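PDB 1QNR: endo-1,4-b-d-mannanase from Trichoderma reesei, which probably hydrolyses the internal beta-1,4-mannosidic linkages of mannans, as a family 5 glycoside hydrolase with an endo-mannanase activity. Local coordinates for residues F12-K17 with G49-R54; Q189-L194 with H198-G203. One frame throughout, in Å; residues are numbered along the deposited sequence.

Contact 1 of 2, residues F12-K17 with G49-R54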
# COMPACT_ATOMS: atom_id res chain seq x y z
N PHE A 12 15.23 6.48 2.70
CA PHE A 12 15.06 5.33 3.56
C PHE A 12 16.37 4.56 3.83
O PHE A 12 17.24 4.51 2.93
CB PHE A 12 14.01 4.33 2.98
CG PHE A 12 12.61 4.94 2.94
CD1 PHE A 12 11.82 4.98 4.08
CD2 PHE A 12 12.13 5.48 1.77
CE1 PHE A 12 10.54 5.54 4.04
CE2 PHE A 12 10.86 6.05 1.73
CZ PHE A 12 10.05 6.13 2.85
N ASN A 13 16.49 4.01 5.03
CA ASN A 13 17.61 3.14 5.40
C ASN A 13 17.07 1.71 5.54
O ASN A 13 16.29 1.42 6.45
CB ASN A 13 18.19 3.64 6.76
CG ASN A 13 19.37 2.85 7.23
OD1 ASN A 13 19.55 1.69 6.89
ND2 ASN A 13 20.25 3.44 8.10
N ILE A 14 17.44 0.85 4.55
CA ILE A 14 16.92 -0.52 4.52
C ILE A 14 18.12 -1.46 4.73
O ILE A 14 19.08 -1.40 3.90
CB ILE A 14 16.27 -0.81 3.13
CG1 ILE A 14 15.14 0.22 2.82
CG2 ILE A 14 15.79 -2.27 3.01
CD1 ILE A 14 14.63 0.07 1.37
N ASP A 15 18.11 -2.20 5.84
CA ASP A 15 19.22 -3.11 6.18
C ASP A 15 20.58 -2.41 6.08
O ASP A 15 21.59 -3.00 5.64
CB ASP A 15 19.16 -4.34 5.27
CG ASP A 15 17.93 -5.22 5.57
OD1 ASP A 15 17.38 -5.10 6.68
OD2 ASP A 15 17.55 -6.00 4.69
N GLY A 16 20.59 -1.17 6.60
CA GLY A 16 21.88 -0.43 6.71
C GLY A 16 22.26 0.36 5.51
O GLY A 16 23.26 1.10 5.47
N LYS A 17 21.57 0.23 4.38
CA LYS A 17 21.84 0.91 3.15
C LYS A 17 20.88 2.07 2.93
O LYS A 17 19.66 1.82 2.86
CB LYS A 17 21.75 -0.09 1.95
CG LYS A 17 22.89 -1.13 2.21
CD LYS A 17 24.19 -0.49 1.71
CE LYS A 17 25.49 -1.09 2.24
NZ LYS A 17 26.61 -0.30 1.61
N GLY A 49 15.93 -7.70 -7.94
CA GLY A 49 16.54 -6.51 -7.31
C GLY A 49 15.58 -5.58 -6.59
O GLY A 49 16.00 -4.50 -6.18
N LEU A 50 14.29 -5.98 -6.51
CA LEU A 50 13.30 -5.17 -5.80
C LEU A 50 13.47 -5.42 -4.30
O LEU A 50 13.76 -6.57 -3.86
CB LEU A 50 11.89 -5.58 -6.28
CG LEU A 50 11.63 -5.29 -7.79
CD1 LEU A 50 10.23 -5.79 -8.16
CD2 LEU A 50 11.77 -3.82 -8.15
N LYS A 51 13.18 -4.39 -3.52
CA LYS A 51 13.47 -4.52 -2.05
C LYS A 51 12.22 -4.49 -1.20
O LYS A 51 12.25 -4.89 0.02
CB LYS A 51 14.36 -3.31 -1.59
CG LYS A 51 15.84 -3.51 -2.06
CD LYS A 51 16.70 -2.35 -1.44
CE LYS A 51 18.18 -2.62 -1.82
NZ LYS A 51 19.10 -1.53 -1.22
N VAL A 52 11.06 -4.06 -1.73
CA VAL A 52 9.82 -3.81 -0.94
C VAL A 52 8.61 -4.33 -1.72
O VAL A 52 8.54 -4.13 -2.96
CB VAL A 52 9.65 -2.29 -0.67
CG1 VAL A 52 8.46 -2.10 0.32
CG2 VAL A 52 10.90 -1.65 -0.03
N VAL A 53 7.70 -5.00 -1.01
CA VAL A 53 6.48 -5.56 -1.61
C VAL A 53 5.29 -5.02 -0.79
O VAL A 53 5.30 -5.07 0.45
CB VAL A 53 6.43 -7.12 -1.59
CG1 VAL A 53 5.23 -7.64 -2.40
CG2 VAL A 53 7.71 -7.68 -2.15
N ARG A 54 4.23 -4.57 -1.50
CA ARG A 54 2.98 -4.11 -0.82
C ARG A 54 1.95 -5.23 -0.93
O ARG A 54 1.64 -5.70 -2.05
CB ARG A 54 2.57 -2.76 -1.43
CG ARG A 54 1.31 -2.18 -0.71
CD ARG A 54 1.28 -0.65 -1.01
NE ARG A 54 0.01 -0.01 -0.57
CZ ARG A 54 -1.08 0.15 -1.37
NH1 ARG A 54 -1.09 -0.36 -2.62
NH2 ARG A 54 -2.09 0.87 -0.89
O HOH W 1 19.14 -2.83 1.51
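This is a small, partly buried contact between an N-terminal hairpin and the start of a barrel strand, made chiefly by Ile14 and Lys51. Residues 14 to 17 form a type I' turn, closed by Ile14 N to Lys17 O and Lys17 N to Ile14 O bonds, each 3.0 Å. The ethyl arm of Ile14 reaches across from it: with CD1 anti to CA (chi2 172°), the terminal methyl lies 4.2 Å from Lys51 CD and 4.3 Å from Val52 CG2, in loose van der Waals contact with both. Beyond CB, Lys51 is fully extended and runs alongside the turn, bringing its ammonium group to 4.4 Å from Lys17 CB. The polar link is indirect. One water donates to Ile14 O at 2.8 Å and accepts from Lys51 NZ at 3.0 Å, so the turn carbonyl and the lysine tip are tied without touching. Around this join, Ile14 also packs on Phe21 of strand 21-25 and on Lys105 of strand 105-109, while Val52 meets Phe21, Ile107 and Met304. The hairpin thus lies against the N-terminal ends of neighbouring parallel strands, at the end of the barrel where strand 52-54 begins.

Contact 2 of 2, residues Q189-L194 with H198-G203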
# COMPACT_ATOMS: atom_id res chain seq x y z
N GLN A 189 -1.54 7.60 15.86
CA GLN A 189 -1.12 7.58 17.27
C GLN A 189 -1.39 6.25 17.92
O GLN A 189 -0.52 5.71 18.68
CB GLN A 189 -1.84 8.70 18.10
CG GLN A 189 -1.38 10.11 17.81
CD GLN A 189 -2.25 11.16 18.52
OE1 GLN A 189 -3.04 10.82 19.43
NE2 GLN A 189 -2.05 12.40 18.14
N TYR A 190 -2.53 5.59 17.64
CA TYR A 190 -2.81 4.25 18.20
C TYR A 190 -1.83 3.23 17.70
O TYR A 190 -1.29 2.40 18.50
CB TYR A 190 -4.27 3.87 17.84
CG TYR A 190 -4.68 2.48 18.32
CD1 TYR A 190 -4.63 2.21 19.70
CD2 TYR A 190 -5.08 1.43 17.50
CE1 TYR A 190 -4.94 0.95 20.25
CE2 TYR A 190 -5.46 0.19 17.99
CZ TYR A 190 -5.33 -0.03 19.36
OH TYR A 190 -5.66 -1.31 19.85
N VAL A 191 -1.51 3.22 16.41
CA VAL A 191 -0.52 2.24 15.89
C VAL A 191 0.83 2.45 16.57
O VAL A 191 1.47 1.45 17.00
CB VAL A 191 -0.35 2.36 14.34
CG1 VAL A 191 0.72 1.39 13.80
CG2 VAL A 191 -1.68 2.04 13.63
N LYS A 192 1.27 3.70 16.74
CA LYS A 192 2.56 3.97 17.42
C LYS A 192 2.53 3.50 18.88
O LYS A 192 3.60 3.12 19.45
CB LYS A 192 2.95 5.45 17.32
CG LYS A 192 3.26 5.89 15.87
CD LYS A 192 4.58 5.33 15.37
CE LYS A 192 5.08 6.15 14.15
NZ LYS A 192 6.34 5.62 13.54
N SER A 193 1.35 3.48 19.52
CA SER A 193 1.24 2.99 20.92
C SER A 193 1.36 1.49 21.02
O SER A 193 1.61 0.94 22.13
CB SER A 193 -0.13 3.43 21.54
OG SER A 193 -1.26 2.60 21.20
N LEU A 194 1.14 0.77 19.88
CA LEU A 194 1.27 -0.67 19.85
C LEU A 194 2.65 -1.14 19.37
O LEU A 194 3.00 -2.34 19.58
CB LEU A 194 0.28 -1.29 18.80
CG LEU A 194 -1.20 -1.00 19.11
CD1 LEU A 194 -2.07 -1.58 17.98
CD2 LEU A 194 -1.60 -1.73 20.43
N HIS A 198 8.37 0.54 14.06
CA HIS A 198 8.07 0.67 12.59
C HIS A 198 7.45 1.98 12.17
O HIS A 198 6.77 2.70 12.95
CB HIS A 198 7.10 -0.48 12.18
CG HIS A 198 7.73 -1.85 12.29
ND1 HIS A 198 7.21 -2.86 13.13
CD2 HIS A 198 8.80 -2.37 11.60
CE1 HIS A 198 8.01 -3.93 12.91
NE2 HIS A 198 9.01 -3.66 12.05
N LEU A 199 7.78 2.34 10.90
CA LEU A 199 7.17 3.50 10.25
C LEU A 199 5.66 3.32 10.00
O LEU A 199 5.16 2.17 9.93
CB LEU A 199 7.85 3.67 8.87
CG LEU A 199 9.37 3.90 8.92
CD1 LEU A 199 9.98 3.93 7.48
CD2 LEU A 199 9.73 5.19 9.69
N VAL A 200 4.90 4.42 9.93
CA VAL A 200 3.46 4.43 9.66
C VAL A 200 3.19 5.46 8.55
O VAL A 200 3.74 6.55 8.49
CB VAL A 200 2.67 4.79 10.92
CG1 VAL A 200 1.14 4.76 10.75
CG2 VAL A 200 3.00 3.83 12.10
N THR A 201 2.22 5.09 7.64
CA THR A 201 1.86 5.98 6.53
C THR A 201 0.34 5.85 6.26
O THR A 201 -0.32 4.91 6.75
CB THR A 201 2.69 5.66 5.25
OG1 THR A 201 2.50 6.72 4.26
CG2 THR A 201 2.28 4.32 4.67
N LEU A 202 -0.26 6.79 5.52
CA LEU A 202 -1.70 6.82 5.32
C LEU A 202 -2.19 5.85 4.21
O LEU A 202 -3.22 5.19 4.49
CB LEU A 202 -2.11 8.29 4.97
CG LEU A 202 -3.62 8.54 4.72
CD1 LEU A 202 -4.52 8.03 5.84
CD2 LEU A 202 -3.87 10.07 4.50
N GLY A 203 -1.50 5.76 3.06
CA GLY A 203 -2.03 4.93 1.97
C GLY A 203 -2.93 5.66 0.97
O GLY A 203 -3.54 5.00 0.14
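The imidazole of His198, whose carbonyl oxygen is gripped by Lys192, is turned away from the helix: its ring meets Phe4 edge-to-face and stands nearly perpendicular to that of Trp164. Its edge is pinned at both nitrogens, ND1 by Asp195 and NE2 by Ser158 O. On the helix, the Tyr190 ring carries Leu194 CG over one face, near the rim.

Between helix and strand the meeting is aliphatic at Val191 and Val200, with one hydrogen bond from Lys192 beside it. Val200 CG2 sits 3.7 Å from Val191 CG1 and equally 3.7 Å from Lys192 CE, so a single methyl serves two neighbouring helix residues. Lys192 bends at chi2 (-72°), which lays its chain past Val200 and carries NZ to 3.0 Å from His198 O. The C=O...N angle is 139°, with the donor tilted 24° from the carbonyl plane. NZ also forms a salt bridge with Asp236, whose OD2 takes the backbone N-H of Val200 as well, so the lysine charge is probably offset at the margin of a buried contact. A methionine in its place would probably leave His198 O and the Asp236 carboxylate without their ammonium partner.

The 189-194 segment of the helix and strand 199-201 run nearly antiparallel, their axes 9.3 Å apart at the closest approach. Such packing is that of a beta-alpha-beta unit, here 161-165, 178-194 and 199-201, in a TIM barrel.

How the contacts relate
Both contacts reach the same parallel barrel sheet, through different strands: contact 1 through 52-54, contact 2 through 199-201. Contact 2 belongs to the repeating barrel architecture and is buried, whereas contact 1 joins an added hairpin to the barrel and is partly open to solvent. Their lysines reflect this. In the buried contact the ammonium group has direct protein partners, including a carboxylate; in the more open one it reaches the backbone through water. Though their centres are 19 Å apart, the two meet directly: Phe12 CE1 from the hairpin lies 3.8 Å from Leu199 CD1, so the hairpin and strand 199-201 touch through residues that do little or nothing in either contact itself.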